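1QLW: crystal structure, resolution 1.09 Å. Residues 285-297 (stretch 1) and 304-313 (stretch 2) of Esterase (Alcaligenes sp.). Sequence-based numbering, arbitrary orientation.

Stretch 1, residues 285-297: LMSLPALGVHGNS
Stretch 2 (304-313) RNNLQVADLI

How does the strand that opens stretch 1 reach the helix of stretch 2? Residues 285-287 are extended, with phi near -100° and psi near 110°, so side chains alternate: Met 286 points toward the helix, while Leu 285 and Ser 287 lie out of its reach. Met 286 is buried, with chi1 and chi2 both t and chi3 m, and this extended chain carries SD to 3.9 Å from CB of Leu 312. The CA atoms of Met 286 and Leu 312 are 9.1 Å apart, a spacing that leaves room for side chains to meet between the backbones.

What happens where the strand gives way to the 3-10 segment? Leu 288 turns to phi/psi -55/-45, and residues 289-291 follow as a 3-10 segment. The O of Leu 288 accepts from the N of Leu 291 at 2.9 Å and from the N of Val 293 at 3.1 Å, which closes the turn. Leu 288, rotamer m,t, straddles two helical residues one turn apart: its CD1 lies 3.9 Å from CG2 of Val 309 (chi1 t), and its CD2 lies 3.7 Å from CD1 of Leu 312 (m,t). Leu 291, also m,t, brings its CD1 to 4.0 Å from the same CD1 of Leu 312. Leu 312 thus meets Met 286, Leu 288 and Leu 291, and has the largest area covered by the other stretch.

How does the chain return to the helix after the turn? Gly 292 takes phi/psi 80/23, a positive phi that favours glycine, and Val 293 is extended again at -113/114. With chi1 t, Val 293 places CG1 3.3 Å from ND2 of Asn 305 and packs against the side chain of Gln 308, whose chi1 and chi2 are both t. His 294 then points away from stretch 2.

What fastens the far end of the contact? Gly 295, at 88/1, adopts angles that would jam a CB against the preceding carbonyl O. It leads to Asn 296 (-67/140, chi1 m, chi2 100°). The CA of Asn 296 and the CA of Asn 305 (chi1 p, chi2 -26°) are 8.0 Å apart. Their amides pair reciprocally: ND2 of Asn 305 donates to OD1 of Asn 296 at 3.1 Å, nearly straight at 173°, and ND2 of Asn 296 donates to OD1 of Asn 305 at 2.8 Å, more bent at 143°. Asn 305 sits at the N-cap position of helix 306-313, yet its side chain makes no capping bond; its backbone O accepts from the N of Val 309 at 3.1 Å.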

# COMPACT_ATOMS: atom_id res chain seq x y z
N LEU A 285 7.06 -29.40 -10.22
CA LEU A 285 8.12 -28.41 -10.13
C LEU A 285 8.40 -27.99 -11.58
O LEU A 285 8.93 -28.79 -12.37
CB LEU A 285 9.37 -28.92 -9.42
CG LEU A 285 10.22 -27.72 -8.94
CD1 LEU A 285 11.00 -28.04 -7.70
CD2 LEU A 285 11.07 -27.17 -10.08
N MET A 286 8.02 -26.78 -11.91
CA MET A 286 8.25 -26.21 -13.21
C MET A 286 9.55 -25.43 -13.22
O MET A 286 9.62 -24.35 -12.62
CB MET A 286 7.05 -25.32 -13.55
CG MET A 286 7.17 -24.57 -14.85
SD MET A 286 5.76 -23.49 -15.15
CE MET A 286 4.48 -24.67 -15.49
N SER A 287 10.57 -25.99 -13.86
CA SER A 287 11.84 -25.32 -14.04
C SER A 287 11.78 -24.72 -15.45
O SER A 287 11.76 -25.44 -16.45
CB SER A 287 12.99 -26.30 -13.85
OG SER A 287 14.21 -25.76 -14.20
N LEU A 288 11.76 -23.40 -15.55
CA LEU A 288 11.57 -22.75 -16.84
C LEU A 288 12.57 -23.18 -17.87
O LEU A 288 12.16 -23.41 -19.02
CB LEU A 288 11.43 -21.25 -16.63
CG LEU A 288 10.17 -20.83 -15.86
CD1 LEU A 288 10.25 -19.36 -15.49
CD2 LEU A 288 8.91 -21.12 -16.65
N PRO A 289 13.87 -23.28 -17.59
CA PRO A 289 14.82 -23.68 -18.62
C PRO A 289 14.52 -25.02 -19.26
O PRO A 289 14.76 -25.20 -20.46
CB PRO A 289 16.16 -23.72 -17.88
CG PRO A 289 15.98 -22.66 -16.83
CD PRO A 289 14.56 -22.91 -16.35
N ALA A 290 13.94 -25.96 -18.53
CA ALA A 290 13.58 -27.26 -19.08
C ALA A 290 12.44 -27.16 -20.08
O ALA A 290 12.30 -28.04 -20.95
CB ALA A 290 13.20 -28.21 -17.95
N LEU A 291 11.68 -26.07 -20.05
CA LEU A 291 10.61 -25.83 -21.00
C LEU A 291 11.11 -24.97 -22.16
O LEU A 291 10.32 -24.53 -23.01
CB LEU A 291 9.42 -25.14 -20.33
CG LEU A 291 8.77 -25.95 -19.21
CD1 LEU A 291 7.64 -25.14 -18.58
CD2 LEU A 291 8.23 -27.29 -19.68
N GLY A 292 12.40 -24.70 -22.22
CA GLY A 292 12.97 -23.86 -23.27
C GLY A 292 12.77 -22.38 -22.99
O GLY A 292 12.85 -21.57 -23.92
N VAL A 293 12.57 -21.98 -21.74
CA VAL A 293 12.38 -20.58 -21.35
C VAL A 293 13.60 -20.22 -20.53
O VAL A 293 13.78 -20.74 -19.43
CB VAL A 293 11.06 -20.42 -20.59
CG1 VAL A 293 10.89 -18.97 -20.15
CG2 VAL A 293 9.87 -20.86 -21.42
N HIS A 294 14.42 -19.31 -21.03
CA HIS A 294 15.71 -19.03 -20.43
C HIS A 294 15.85 -17.60 -19.91
O HIS A 294 15.21 -16.68 -20.41
CB HIS A 294 16.80 -19.24 -21.50
CG HIS A 294 16.78 -20.63 -22.07
ND1 HIS A 294 16.17 -21.02 -23.23
CD2 HIS A 294 17.22 -21.77 -21.49
CE1 HIS A 294 16.35 -22.32 -23.42
NE2 HIS A 294 16.96 -22.82 -22.36
N GLY A 295 16.72 -17.45 -18.92
CA GLY A 295 17.09 -16.14 -18.42
C GLY A 295 16.21 -15.57 -17.32
O GLY A 295 16.48 -14.45 -16.90
N ASN A 296 15.19 -16.25 -16.85
CA ASN A 296 14.33 -15.64 -15.84
C ASN A 296 15.06 -15.43 -14.53
O ASN A 296 15.80 -16.28 -14.06
CB ASN A 296 13.04 -16.43 -15.62
CG ASN A 296 12.05 -16.18 -16.73
OD1 ASN A 296 11.91 -16.99 -17.65
ND2 ASN A 296 11.37 -15.03 -16.63
N SER A 297 14.76 -14.26 -13.95
CA SER A 297 15.31 -13.88 -12.67
C SER A 297 14.38 -14.36 -11.56
O SER A 297 13.30 -14.92 -11.79
CB SER A 297 15.46 -12.37 -12.58
OG SER A 297 14.20 -11.71 -12.41
N ARG A 304 10.88 -9.57 -18.69
CA ARG A 304 10.41 -9.18 -20.02
C ARG A 304 9.46 -10.21 -20.62
O ARG A 304 8.62 -9.85 -21.44
CB ARG A 304 11.61 -8.89 -20.92
CG ARG A 304 12.35 -7.63 -20.52
CD ARG A 304 13.50 -7.32 -21.49
NE ARG A 304 14.51 -8.36 -21.53
CZ ARG A 304 14.69 -9.33 -22.41
NH1 ARG A 304 13.89 -9.47 -23.46
NH2 ARG A 304 15.70 -10.17 -22.24
N ASN A 305 9.61 -11.48 -20.27
CA ASN A 305 8.73 -12.54 -20.72
C ASN A 305 7.75 -12.90 -19.60
O ASN A 305 7.24 -14.03 -19.57
CB ASN A 305 9.53 -13.77 -21.16
CG ASN A 305 10.19 -14.44 -19.99
OD1 ASN A 305 10.47 -13.80 -18.96
ND2 ASN A 305 10.46 -15.73 -20.07
N ASN A 306 7.35 -11.93 -18.77
CA ASN A 306 6.47 -12.25 -17.66
C ASN A 306 5.14 -12.80 -18.11
O ASN A 306 4.55 -13.58 -17.34
CB ASN A 306 6.30 -11.07 -16.72
CG ASN A 306 5.54 -9.89 -17.27
OD1 ASN A 306 5.53 -9.65 -18.48
ND2 ASN A 306 4.92 -9.13 -16.37
N LEU A 307 4.61 -12.44 -19.27
CA LEU A 307 3.31 -12.97 -19.69
C LEU A 307 3.43 -14.39 -20.22
O LEU A 307 2.48 -15.17 -20.10
CB LEU A 307 2.62 -12.04 -20.69
CG LEU A 307 2.48 -10.59 -20.22
CD1 LEU A 307 1.61 -9.81 -21.18
CD2 LEU A 307 1.91 -10.49 -18.81
N GLN A 308 4.59 -14.75 -20.78
CA GLN A 308 4.86 -16.13 -21.16
C GLN A 308 4.84 -17.01 -19.90
O GLN A 308 4.27 -18.10 -19.88
CB GLN A 308 6.22 -16.23 -21.84
CG GLN A 308 6.61 -17.63 -22.29
CD GLN A 308 7.97 -17.73 -22.91
OE1 GLN A 308 8.17 -18.55 -23.83
NE2 GLN A 308 8.93 -16.97 -22.45
N VAL A 309 5.50 -16.53 -18.84
CA VAL A 309 5.52 -17.27 -17.57
C VAL A 309 4.12 -17.34 -16.99
O VAL A 309 3.66 -18.40 -16.53
CB VAL A 309 6.53 -16.66 -16.60
CG1 VAL A 309 6.49 -17.41 -15.27
CG2 VAL A 309 7.94 -16.64 -17.18
N ALA A 310 3.40 -16.23 -17.02
CA ALA A 310 2.02 -16.23 -16.51
C ALA A 310 1.16 -17.25 -17.25
O ALA A 310 0.35 -17.95 -16.62
CB ALA A 310 1.39 -14.85 -16.62
N ASP A 311 1.29 -17.34 -18.58
CA ASP A 311 0.49 -18.31 -19.32
C ASP A 311 0.76 -19.73 -18.88
O ASP A 311 -0.16 -20.54 -18.81
CB ASP A 311 0.74 -18.17 -20.82
CG ASP A 311 -0.03 -17.03 -21.44
OD1 ASP A 311 -0.86 -16.40 -20.76
OD2 ASP A 311 0.20 -16.77 -22.64
N LEU A 312 2.01 -20.08 -18.60
CA LEU A 312 2.33 -21.42 -18.11
C LEU A 312 1.61 -21.68 -16.80
O LEU A 312 1.09 -22.77 -16.57
CB LEU A 312 3.83 -21.59 -17.97
CG LEU A 312 4.60 -21.71 -19.29
CD1 LEU A 312 6.08 -21.48 -19.07
CD2 LEU A 312 4.37 -23.08 -19.92
N ILE A 313 1.64 -20.71 -15.89
CA ILE A 313 1.01 -20.86 -14.59
C ILE A 313 -0.51 -20.95 -14.73
O ILE A 313 -1.15 -21.80 -14.12
CB ILE A 313 1.43 -19.70 -13.67
CG1 ILE A 313 2.93 -19.85 -13.33
CG2 ILE A 313 0.58 -19.66 -12.42
CD1 ILE A 313 3.49 -18.64 -12.61